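Local coordinates for protein Lmaj004091aaa (Leishmania major, PDB 1XTP) that probably transfers methyl groups from S-adenosyl-L-methionine to the N-terminal amine of proteins that begin with an Ala, Ser or Pro followed by Pro-Lys, at residues L154-A168 against C183-E197. Sequence-based numbering, arbitrary orientation.
Sequences LPPNTYDLIVIQWTA and CQQALTPNGYIFFKE. With SAI (S-adenosyl-L-homoselenocysteine), chain B.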
ATOM      1  N   LEU A 154       7.745   1.613  14.057  1.00 22.61           N
ATOM      2  CA  LEU A 154       8.470   0.401  13.703  1.00 21.80           C
ATOM      3  C   LEU A 154       9.923   0.504  14.164  1.00 23.00           C
ATOM      4  O   LEU A 154      10.561   1.546  14.014  1.00 26.05           O
ATOM      5  CB  LEU A 154       8.422   0.192  12.213  1.00 25.59           C
ATOM      6  CG  LEU A 154       7.038   0.129  11.580  1.00 22.75           C
ATOM      7  CD1 LEU A 154       7.238   0.216  10.071  1.00 25.88           C
ATOM      8  CD2 LEU A 154       6.285  -1.141  11.953  1.00 25.95           C
ATOM      9  N   PRO A 155      10.457  -0.583  14.730  1.00 25.58           N
ATOM     10  CA  PRO A 155      11.816  -0.572  15.265  1.00 24.12           C
ATOM     11  C   PRO A 155      12.826  -0.564  14.127  1.00 23.78           C
ATOM     12  O   PRO A 155      12.544  -1.079  13.052  1.00 24.75           O
ATOM     13  CB  PRO A 155      11.888  -1.890  16.011  1.00 25.75           C
ATOM     14  CG  PRO A 155      10.949  -2.795  15.253  1.00 26.29           C
ATOM     15  CD  PRO A 155       9.825  -1.914  14.854  1.00 24.24           C
ATOM     16  N   PRO A 156      13.986   0.044  14.340  1.00 26.23           N
ATOM     17  CA  PRO A 156      14.976   0.109  13.266  1.00 26.21           C
ATOM     18  C   PRO A 156      15.592  -1.248  12.948  1.00 26.11           C
ATOM     19  O   PRO A 156      15.581  -2.145  13.785  1.00 28.62           O
ATOM     20  CB  PRO A 156      16.048   1.060  13.823  1.00 26.11           C
ATOM     21  CG  PRO A 156      15.894   0.979  15.291  1.00 27.24           C
ATOM     22  CD  PRO A 156      14.442   0.727  15.565  1.00 26.85           C
ATOM     23  N   ASN A 157      16.073  -1.399  11.717  1.00 25.10           N
ATOM     24  CA  ASN A 157      16.914  -2.523  11.351  1.00 24.76           C
ATOM     25  C   ASN A 157      16.280  -3.869  11.707  1.00 22.85           C
ATOM     26  O   ASN A 157      16.889  -4.662  12.389  1.00 22.71           O
ATOM     27  CB  ASN A 157      18.269  -2.361  12.056  1.00 20.58           C
ATOM     28  CG  ASN A 157      19.313  -3.325  11.548  1.00 27.10           C
ATOM     29  OD1 ASN A 157      19.136  -3.964  10.510  1.00 23.34           O
ATOM     30  ND2 ASN A 157      20.415  -3.459  12.302  1.00 28.59           N
ATOM     31  N   THR A 158      15.056  -4.112  11.255  1.00 23.31           N
ATOM     32  CA  THR A 158      14.299  -5.298  11.673  1.00 22.58           C
ATOM     33  C   THR A 158      13.818  -6.172  10.528  1.00 24.31           C
ATOM     34  O   THR A 158      13.886  -7.401  10.606  1.00 25.99           O
ATOM     35  CB  THR A 158      13.082  -4.862  12.529  1.00 24.05           C
ATOM     36  OG1 THR A 158      13.559  -4.269  13.728  1.00 24.67           O
ATOM     37  CG2 THR A 158      12.197  -6.031  12.914  1.00 26.22           C
ATOM     38  N   TYR A 159      13.296  -5.555   9.478  1.00 22.45           N
ATOM     39  CA  TYR A 159      12.624  -6.306   8.426  1.00 21.13           C
ATOM     40  C   TYR A 159      13.428  -6.507   7.139  1.00 20.67           C
ATOM     41  O   TYR A 159      14.043  -5.571   6.605  1.00 22.64           O
ATOM     42  CB  TYR A 159      11.292  -5.653   8.116  1.00 22.52           C
ATOM     43  CG  TYR A 159      10.344  -5.709   9.273  1.00 20.94           C
ATOM     44  CD1 TYR A 159       9.723  -6.903   9.627  1.00 21.99           C
ATOM     45  CD2 TYR A 159      10.070  -4.572  10.028  1.00 22.48           C
ATOM     46  CE1 TYR A 159       8.846  -6.950  10.697  1.00 21.15           C
ATOM     47  CE2 TYR A 159       9.195  -4.610  11.119  1.00 23.73           C
ATOM     48  CZ  TYR A 159       8.585  -5.800  11.448  1.00 26.24           C
ATOM     49  OH  TYR A 159       7.697  -5.846  12.517  1.00 19.36           O
ATOM     50  N   ASP A 160      13.405  -7.746   6.653  1.00 20.71           N
ATOM     51  CA  ASP A 160      13.936  -8.086   5.339  1.00 21.17           C
ATOM     52  C   ASP A 160      12.891  -7.803   4.225  1.00 23.09           C
ATOM     53  O   ASP A 160      13.250  -7.580   3.059  1.00 21.99           O
ATOM     54  CB  ASP A 160      14.381  -9.546   5.313  1.00 21.26           C
ATOM     55  CG  ASP A 160      15.549  -9.824   6.247  1.00 23.37           C
ATOM     56  OD1 ASP A 160      16.430  -8.963   6.405  1.00 26.36           O
ATOM     57  OD2 ASP A 160      15.614 -10.931   6.799  1.00 29.38           O
ATOM     58  N   LEU A 161      11.607  -7.791   4.573  1.00 22.74           N
ATOM     59  CA  LEU A 161      10.604  -7.320   3.615  1.00 25.14           C
ATOM     60  C   LEU A 161       9.500  -6.570   4.317  1.00 25.08           C
ATOM     61  O   LEU A 161       9.078  -6.971   5.383  1.00 26.25           O
ATOM     62  CB  LEU A 161      10.028  -8.476   2.808  1.00 27.16           C
ATOM     63  CG  LEU A 161       9.375  -8.076   1.473  1.00 27.15           C
ATOM     64  CD1 LEU A 161      10.426  -7.743   0.386  1.00 31.16           C
ATOM     65  CD2 LEU A 161       8.428  -9.168   0.986  1.00 26.41           C
ATOM     66  N   ILE A 162       9.078  -5.453   3.727  1.00 25.98           N
ATOM     67  CA  ILE A 162       7.947  -4.677   4.223  1.00 25.76           C
ATOM     68  C   ILE A 162       6.963  -4.518   3.073  1.00 23.67           C
ATOM     69  O   ILE A 162       7.220  -3.812   2.100  1.00 22.84           O
ATOM     70  CB  ILE A 162       8.374  -3.298   4.775  1.00 24.74           C
ATOM     71  CG1 ILE A 162       9.358  -3.477   5.932  1.00 28.19           C
ATOM     72  CG2 ILE A 162       7.140  -2.485   5.222  1.00 28.22           C
ATOM     73  CD1 ILE A 162       9.903  -2.190   6.487  1.00 29.01           C
ATOM     74  N   VAL A 163       5.840  -5.205   3.211  1.00 24.18           N
ATOM     75  CA  VAL A 163       4.821  -5.280   2.189  1.00 24.98           C
ATOM     76  C   VAL A 163       3.761  -4.170   2.349  1.00 24.26           C
ATOM     77  O   VAL A 163       3.153  -4.050   3.387  1.00 22.95           O
ATOM     78  CB  VAL A 163       4.138  -6.674   2.245  1.00 22.30           C
ATOM     79  CG1 VAL A 163       3.028  -6.760   1.222  1.00 26.41           C
ATOM     80  CG2 VAL A 163       5.185  -7.744   1.999  1.00 23.80           C
ATOM     81  N   ILE A 164       3.566  -3.361   1.309  1.00 25.05           N
ATOM     82  CA  ILE A 164       2.524  -2.345   1.294  1.00 22.21           C
ATOM     83  C   ILE A 164       1.733  -2.535  -0.006  1.00 21.09           C
ATOM     84  O   ILE A 164       2.100  -2.028  -1.067  1.00 24.60           O
ATOM     85  CB  ILE A 164       3.115  -0.906   1.392  1.00 24.20           C
ATOM     86  CG1 ILE A 164       4.167  -0.792   2.513  1.00 22.62           C
ATOM     87  CG2 ILE A 164       1.994   0.130   1.619  1.00 26.37           C
ATOM     88  CD1 ILE A 164       4.856   0.570   2.584  1.00 22.45           C
ATOM     89  N   GLN A 165       0.649  -3.288   0.074  1.00 23.55           N
ATOM     90  CA  GLN A 165      -0.130  -3.635  -1.100  1.00 26.12           C
ATOM     91  C   GLN A 165      -1.568  -3.243  -0.916  1.00 26.15           C
ATOM     92  O   GLN A 165      -2.190  -3.637   0.075  1.00 26.57           O
ATOM     93  CB  GLN A 165      -0.060  -5.134  -1.384  1.00 26.32           C
ATOM     94  CG  GLN A 165      -1.041  -5.566  -2.488  1.00 29.12           C
ATOM     95  CD  GLN A 165      -0.657  -6.870  -3.188  1.00 27.41           C
ATOM     96  OE1 GLN A 165       0.344  -7.508  -2.848  1.00 25.63           O
ATOM     97  NE2 GLN A 165      -1.465  -7.263  -4.187  1.00 24.07           N
ATOM     98  N   TRP A 166      -2.091  -2.488  -1.883  1.00 25.54           N
ATOM     99  CA  TRP A 166      -3.500  -2.072  -1.910  1.00 26.89           C
ATOM    100  C   TRP A 166      -3.927  -1.333  -0.618  1.00 26.09           C
ATOM    101  O   TRP A 166      -5.063  -1.438  -0.159  1.00 28.54           O
ATOM    102  CB  TRP A 166      -4.412  -3.268  -2.239  1.00 29.30           C
ATOM    103  CG  TRP A 166      -4.395  -3.650  -3.720  1.00 28.96           C
ATOM    104  CD1 TRP A 166      -4.291  -2.804  -4.782  1.00 30.49           C
ATOM    105  CD2 TRP A 166      -4.498  -4.966  -4.269  1.00 29.11           C
ATOM    106  NE1 TRP A 166      -4.303  -3.511  -5.960  1.00 32.07           N
ATOM    107  CE2 TRP A 166      -4.437  -4.842  -5.676  1.00 27.05           C
ATOM    108  CE3 TRP A 166      -4.639  -6.242  -3.710  1.00 30.77           C
ATOM    109  CZ2 TRP A 166      -4.512  -5.939  -6.533  1.00 30.31           C
ATOM    110  CZ3 TRP A 166      -4.705  -7.337  -4.566  1.00 30.93           C
ATOM    111  CH2 TRP A 166      -4.642  -7.175  -5.964  1.00 30.52           C
ATOM    112  N   THR A 167      -3.004  -0.565  -0.056  1.00 25.69           N
ATOM    113  CA  THR A 167      -3.251   0.104   1.211  1.00 25.65           C
ATOM    114  C   THR A 167      -2.683   1.525   1.235  1.00 24.52           C
ATOM    115  O   THR A 167      -3.230   2.391   1.898  1.00 24.99           O
ATOM    116  CB  THR A 167      -2.766  -0.794   2.397  1.00 24.51           C
ATOM    117  OG1 THR A 167      -3.356  -0.364   3.632  1.00 25.05           O
ATOM    118  CG2 THR A 167      -1.240  -0.822   2.489  1.00 21.74           C
ATOM    119  N   ALA A 168      -1.636   1.814   0.479  1.00 25.22           N
ATOM    120  CA  ALA A 168      -1.104   3.182   0.509  1.00 25.22           C
ATOM    121  C   ALA A 168      -2.038   4.198  -0.168  1.00 24.99           C
ATOM    122  O   ALA A 168      -1.795   5.395  -0.108  1.00 25.83           O
ATOM    123  CB  ALA A 168       0.261   3.222  -0.086  1.00 28.32           C
ATOM    124  N   CYS A 183       9.591   3.253   7.154  1.00 27.44           N
ATOM    125  CA  CYS A 183       9.827   1.873   6.716  1.00 28.29           C
ATOM    126  C   CYS A 183      11.279   1.627   6.337  1.00 25.47           C
ATOM    127  O   CYS A 183      11.809   0.537   6.544  1.00 23.50           O
ATOM    128  CB  CYS A 183       8.952   1.534   5.520  1.00 29.44           C
ATOM    129  SG  CYS A 183       7.262   1.342   5.962  1.00 29.03           S
ATOM    130  N   GLN A 184      11.915   2.637   5.767  1.00 25.35           N
ATOM    131  CA  GLN A 184      13.286   2.510   5.319  1.00 24.35           C
ATOM    132  C   GLN A 184      14.202   2.234   6.503  1.00 23.50           C
ATOM    133  O   GLN A 184      15.066   1.374   6.422  1.00 24.21           O
ATOM    134  CB  GLN A 184      13.728   3.772   4.593  1.00 24.74           C
ATOM    135  CG  GLN A 184      15.150   3.701   4.031  1.00 24.38           C
ATOM    136  CD  GLN A 184      15.572   5.019   3.440  1.00 26.08           C
ATOM    137  OE1 GLN A 184      15.336   6.068   4.032  1.00 29.20           O
ATOM    138  NE2 GLN A 184      16.163   4.985   2.255  1.00 27.55           N
ATOM    139  N   GLN A 185      14.005   2.961   7.596  1.00 22.84           N
ATOM    140  CA  GLN A 185      14.829   2.780   8.789  1.00 25.62           C
ATOM    141  C   GLN A 185      14.539   1.459   9.517  1.00 25.24           C
ATOM    142  O   GLN A 185      15.399   0.932  10.230  1.00 26.74           O
ATOM    143  CB  GLN A 185      14.697   3.981   9.736  1.00 28.13           C
ATOM    144  CG  GLN A 185      13.321   4.187  10.338  1.00 31.73           C
ATOM    145  CD  GLN A 185      13.071   3.326  11.565  1.00 34.60           C
ATOM    146  OE1 GLN A 185      13.945   3.184  12.428  1.00 33.27           O
ATOM    147  NE2 GLN A 185      11.870   2.759  11.655  1.00 21.60           N
ATOM    148  N   ALA A 186      13.338   0.924   9.311  1.00 23.19           N
ATOM    149  CA  ALA A 186      12.954  -0.378   9.837  1.00 21.00           C
ATOM    150  C   ALA A 186      13.530  -1.548   9.034  1.00 23.66           C
ATOM    151  O   ALA A 186      13.440  -2.696   9.475  1.00 23.71           O
ATOM    152  CB  ALA A 186      11.450  -0.484   9.893  1.00 20.55           C
ATOM    153  N   LEU A 187      14.118  -1.288   7.863  1.00 22.80           N
ATOM    154  CA  LEU A 187      14.707  -2.377   7.077  1.00 23.43           C
ATOM    155  C   LEU A 187      16.070  -2.767   7.573  1.00 21.37           C
ATOM    156  O   LEU A 187      16.813  -1.928   8.061  1.00 19.30           O
ATOM    157  CB  LEU A 187      14.842  -1.996   5.618  1.00 23.73           C
ATOM    158  CG  LEU A 187      13.548  -1.712   4.848  1.00 23.78           C
ATOM    159  CD1 LEU A 187      13.946  -1.242   3.452  1.00 27.86           C
ATOM    160  CD2 LEU A 187      12.600  -2.915   4.777  1.00 24.77           C
ATOM    161  N   THR A 188      16.388  -4.044   7.422  1.00 25.58           N
ATOM    162  CA  THR A 188      17.779  -4.524   7.539  1.00 29.51           C
ATOM    163  C   THR A 188      18.581  -4.155   6.278  1.00 27.40           C
ATOM    164  O   THR A 188      18.009  -3.739   5.271  1.00 25.21           O
ATOM    165  CB  THR A 188      17.845  -6.062   7.737  1.00 28.94           C
ATOM    166  OG1 THR A 188      17.500  -6.716   6.509  1.00 27.77           O
ATOM    167  CG2 THR A 188      16.908  -6.494   8.862  1.00 29.45           C
ATOM    168  N   PRO A 189      19.914  -4.312   6.325  1.00 27.13           N
ATOM    169  CA  PRO A 189      20.689  -4.039   5.104  1.00 25.70           C
ATOM    170  C   PRO A 189      20.273  -4.854   3.861  1.00 25.54           C
ATOM    171  O   PRO A 189      20.462  -4.389   2.740  1.00 24.45           O
ATOM    172  CB  PRO A 189      22.139  -4.350   5.532  1.00 26.51           C
ATOM    173  CG  PRO A 189      22.117  -4.160   7.045  1.00 25.64           C
ATOM    174  CD  PRO A 189      20.781  -4.705   7.451  1.00 27.57           C
ATOM    175  N   ASN A 190      19.709  -6.046   4.059  1.00 24.24           N
ATOM    176  CA  ASN A 190      19.202  -6.855   2.954  1.00 23.18           C
ATOM    177  C   ASN A 190      17.686  -6.734   2.796  1.00 23.14           C
ATOM    178  O   ASN A 190      17.022  -7.616   2.246  1.00 21.18           O
ATOM    179  CB  ASN A 190      19.597  -8.314   3.169  1.00 24.12           C
ATOM    180  CG  ASN A 190      21.089  -8.496   3.260  1.00 24.09           C
ATOM    181  OD1 ASN A 190      21.850  -7.656   2.774  1.00 29.07           O
ATOM    182  ND2 ASN A 190      21.523  -9.581   3.903  1.00 22.72           N
ATOM    183  N   GLY A 191      17.128  -5.635   3.277  1.00 19.89           N
ATOM    184  CA  GLY A 191      15.693  -5.482   3.241  1.00 22.35           C
ATOM    185  C   GLY A 191      15.211  -4.633   2.078  1.00 18.88           C
ATOM    186  O   GLY A 191      15.936  -3.800   1.552  1.00 18.59           O
ATOM    187  N   TYR A 192      13.960  -4.848   1.690  1.00 22.82           N
ATOM    188  CA  TYR A 192      13.298  -4.015   0.703  1.00 23.43           C
ATOM    189  C   TYR A 192      11.882  -3.710   1.176  1.00 23.61           C
ATOM    190  O   TYR A 192      11.259  -4.526   1.879  1.00 23.21           O
ATOM    191  CB  TYR A 192      13.176  -4.763  -0.611  1.00 23.98           C
ATOM    192  CG  TYR A 192      14.443  -5.039  -1.382  1.00 23.64           C
ATOM    193  CD1 TYR A 192      15.198  -6.181  -1.140  1.00 26.38           C
ATOM    194  CD2 TYR A 192      14.836  -4.213  -2.417  1.00 25.94           C
ATOM    195  CE1 TYR A 192      16.349  -6.452  -1.875  1.00 24.10           C
ATOM    196  CE2 TYR A 192      15.988  -4.493  -3.170  1.00 27.01           C
ATOM    197  CZ  TYR A 192      16.726  -5.610  -2.898  1.00 25.46           C
ATOM    198  OH  TYR A 192      17.854  -5.898  -3.648  1.00 30.64           O
ATOM    199  N   ILE A 193      11.375  -2.542   0.795  1.00 22.17           N
ATOM    200  CA  ILE A 193       9.922  -2.313   0.795  1.00 26.19           C
ATOM    201  C   ILE A 193       9.369  -2.920  -0.477  1.00 24.84           C
ATOM    202  O   ILE A 193       9.796  -2.569  -1.560  1.00 27.31           O
ATOM    203  CB  ILE A 193       9.535  -0.824   0.817  1.00 25.67           C
ATOM    204  CG1 ILE A 193       9.992  -0.155   2.106  1.00 25.34           C
ATOM    205  CG2 ILE A 193       8.035  -0.666   0.741  1.00 28.13           C
ATOM    206  CD1 ILE A 193      10.147   1.338   1.992  1.00 29.30           C
ATOM    207  N   PHE A 194       8.416  -3.833  -0.348  1.00 28.15           N
ATOM    208  CA  PHE A 194       7.663  -4.294  -1.498  1.00 27.04           C
ATOM    209  C   PHE A 194       6.334  -3.511  -1.588  1.00 27.10           C
ATOM    210  O   PHE A 194       5.411  -3.747  -0.815  1.00 25.62           O
ATOM    211  CB  PHE A 194       7.406  -5.779  -1.387  1.00 28.71           C
ATOM    212  CG  PHE A 194       6.570  -6.341  -2.499  1.00 28.21           C
ATOM    213  CD1 PHE A 194       7.101  -6.518  -3.773  1.00 30.48           C
ATOM    214  CD2 PHE A 194       5.260  -6.742  -2.261  1.00 34.25           C
ATOM    215  CE1 PHE A 194       6.328  -7.071  -4.788  1.00 33.79           C
ATOM    216  CE2 PHE A 194       4.490  -7.299  -3.275  1.00 36.12           C
ATOM    217  CZ  PHE A 194       5.031  -7.462  -4.544  1.00 28.94           C
ATOM    218  N   PHE A 195       6.254  -2.600  -2.555  1.00 24.53           N
ATOM    219  CA  PHE A 195       5.089  -1.735  -2.730  1.00 26.49           C
ATOM    220  C   PHE A 195       4.333  -2.146  -3.984  1.00 24.10           C
ATOM    221  O   PHE A 195       4.872  -2.078  -5.081  1.00 24.70           O
ATOM    222  CB  PHE A 195       5.542  -0.277  -2.814  1.00 27.49           C
ATOM    223  CG  PHE A 195       4.426   0.708  -3.088  1.00 29.98           C
ATOM    224  CD1 PHE A 195       3.201   0.615  -2.430  1.00 28.02           C
ATOM    225  CD2 PHE A 195       4.625   1.756  -3.983  1.00 31.93           C
ATOM    226  CE1 PHE A 195       2.195   1.540  -2.675  1.00 31.37           C
ATOM    227  CE2 PHE A 195       3.638   2.681  -4.236  1.00 31.24           C
ATOM    228  CZ  PHE A 195       2.419   2.589  -3.572  1.00 30.16           C
ATOM    229  N   LYS A 196       3.097  -2.615  -3.806  1.00 27.99           N
ATOM    230  CA  LYS A 196       2.258  -3.077  -4.913  1.00 27.15           C
ATOM    231  C   LYS A 196       0.933  -2.337  -4.889  1.00 26.96           C
ATOM    232  O   LYS A 196       0.205  -2.401  -3.911  1.00 27.86           O
ATOM    233  CB  LYS A 196       1.999  -4.582  -4.829  1.00 27.30           C
ATOM    234  CG  LYS A 196       1.511  -5.211  -6.137  1.00 27.97           C
ATOM    235  CD  LYS A 196       1.719  -6.733  -6.124  1.00 27.93           C
ATOM    236  CE  LYS A 196       1.348  -7.395  -7.445  1.00 26.97           C
ATOM    237  NZ  LYS A 196       1.375  -8.878  -7.343  1.00 19.32           N
ATOM    238  N   GLU A 197       0.609  -1.667  -5.989  1.00 25.80           N
ATOM    239  CA  GLU A 197      -0.531  -0.769  -6.002  1.00 27.48           C
ATOM    240  C   GLU A 197      -1.065  -0.528  -7.409  1.00 27.71           C
ATOM    241  O   GLU A 197      -0.325  -0.648  -8.402  1.00 26.25           O
ATOM    242  CB  GLU A 197      -0.126   0.585  -5.400  1.00 27.02           C
ATOM    243  CG  GLU A 197      -1.308   1.416  -4.949  1.00 32.35           C
ATOM    244  CD  GLU A 197      -2.324   0.587  -4.178  1.00 36.38           C
ATOM    245  OE1 GLU A 197      -2.063   0.287  -2.980  1.00 33.79           O
ATOM    246  OE2 GLU A 197      -3.379   0.254  -4.774  1.00 30.16           O
TER
HETATM  247  N   SAI B 401      -3.057  -5.794   1.939  1.00 31.77           N
HETATM  248  CA  SAI B 401      -4.140  -6.813   2.060  1.00 30.13           C
HETATM  249  CB  SAI B 401      -5.475  -6.131   2.277  1.00 31.24           C
HETATM  250  CG  SAI B 401      -5.949  -5.206   1.166  1.00 31.74           C
HETATM  251 SE   SAI B 401      -7.693  -4.434   1.660  0.85 32.69          SE
HETATM  252  C   SAI B 401      -4.290  -7.676   0.817  1.00 30.14           C
HETATM  253  O   SAI B 401      -3.813  -7.314  -0.258  1.00 27.46           O
HETATM  254  OXT SAI B 401      -4.921  -8.731   0.857  1.00 29.66           O
HETATM  255  C5' SAI B 401      -6.996  -2.742   2.401  1.00 32.32           C
HETATM  256  C4' SAI B 401      -6.668  -2.827   3.895  1.00 26.64           C
HETATM  257  O4' SAI B 401      -6.089  -1.614   4.279  1.00 26.96           O
HETATM  258  C3' SAI B 401      -7.869  -3.017   4.808  1.00 25.27           C
HETATM  259  O3' SAI B 401      -7.658  -4.095   5.682  1.00 24.13           O
HETATM  260  C2' SAI B 401      -7.999  -1.743   5.608  1.00 22.53           C
HETATM  261  O2' SAI B 401      -8.488  -1.962   6.924  1.00 22.49           O
HETATM  262  C1' SAI B 401      -6.556  -1.306   5.582  1.00 24.91           C
HETATM  263  N9  SAI B 401      -6.338   0.108   5.848  1.00 26.98           N
HETATM  264  C8  SAI B 401      -7.187   1.153   5.558  1.00 25.78           C
HETATM  265  N7  SAI B 401      -6.602   2.279   5.955  1.00 20.23           N
HETATM  266  C5  SAI B 401      -5.380   1.971   6.485  1.00 29.15           C
HETATM  267  C6  SAI B 401      -4.364   2.753   7.031  1.00 26.42           C
HETATM  268  N6  SAI B 401      -4.516   4.077   7.107  1.00 21.72           N
HETATM  269  N1  SAI B 401      -3.212   2.145   7.500  1.00 26.22           N
HETATM  270  C2  SAI B 401      -3.062   0.766   7.445  1.00 26.26           C
HETATM  271  N3  SAI B 401      -4.073   0.001   6.888  1.00 25.90           N
HETATM  272  C4  SAI B 401      -5.200   0.601   6.415  1.00 28.74           C
HETATM  273  O   HOH W   1      -0.343  -0.041  -1.124  1.00 20.13           O
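Gln165 and Lys196 run side by side from neighbouring parallel strands. Both have CG anti to the backbone N (chi1 171° and -162°), and the two extended chains point the same way, which sets Lys196 CD beside the glutamine amide, 3.6 Å from Gln165 OE1. Both polar ends converge on Asp78 of helix 75-87, which accepts from Gln165 NE2 and forms a salt bridge with Lys196 NZ. On the same face Val163 CG1 meets the edge of the Phe194 ring, 4.1 Å from Phe194 CD2. On the opposite face, which carries Ile162 and Ile164, the side chains of Ile162 and Leu187 cross at an angle, Ile162 CD1 pressed to 3.3 Å from Leu187 CD2, while Ile162 CG2 reaches Cys183 SG near the end of helix 173-186. Strand 159-165, this helix and strand 191-198 form a beta-alpha-beta crossover of the Rossmann-like methyltransferase fold. Where 159-165 ends, the chain turns to S-adenosyl-L-homoselenocysteine, a selenium analogue of the product: Gln165 O accepts from its amino group, and Thr167 OG1 donates to its ribose O4'. Next to Trp166, Glu197, bent at chi2 (45°), lays OE2 in the indole plane, 3.2 Å from Trp166 CD1, and Glu197 OE1 accepts from a water that also accepts from Ala168 N, 2.8 Å away.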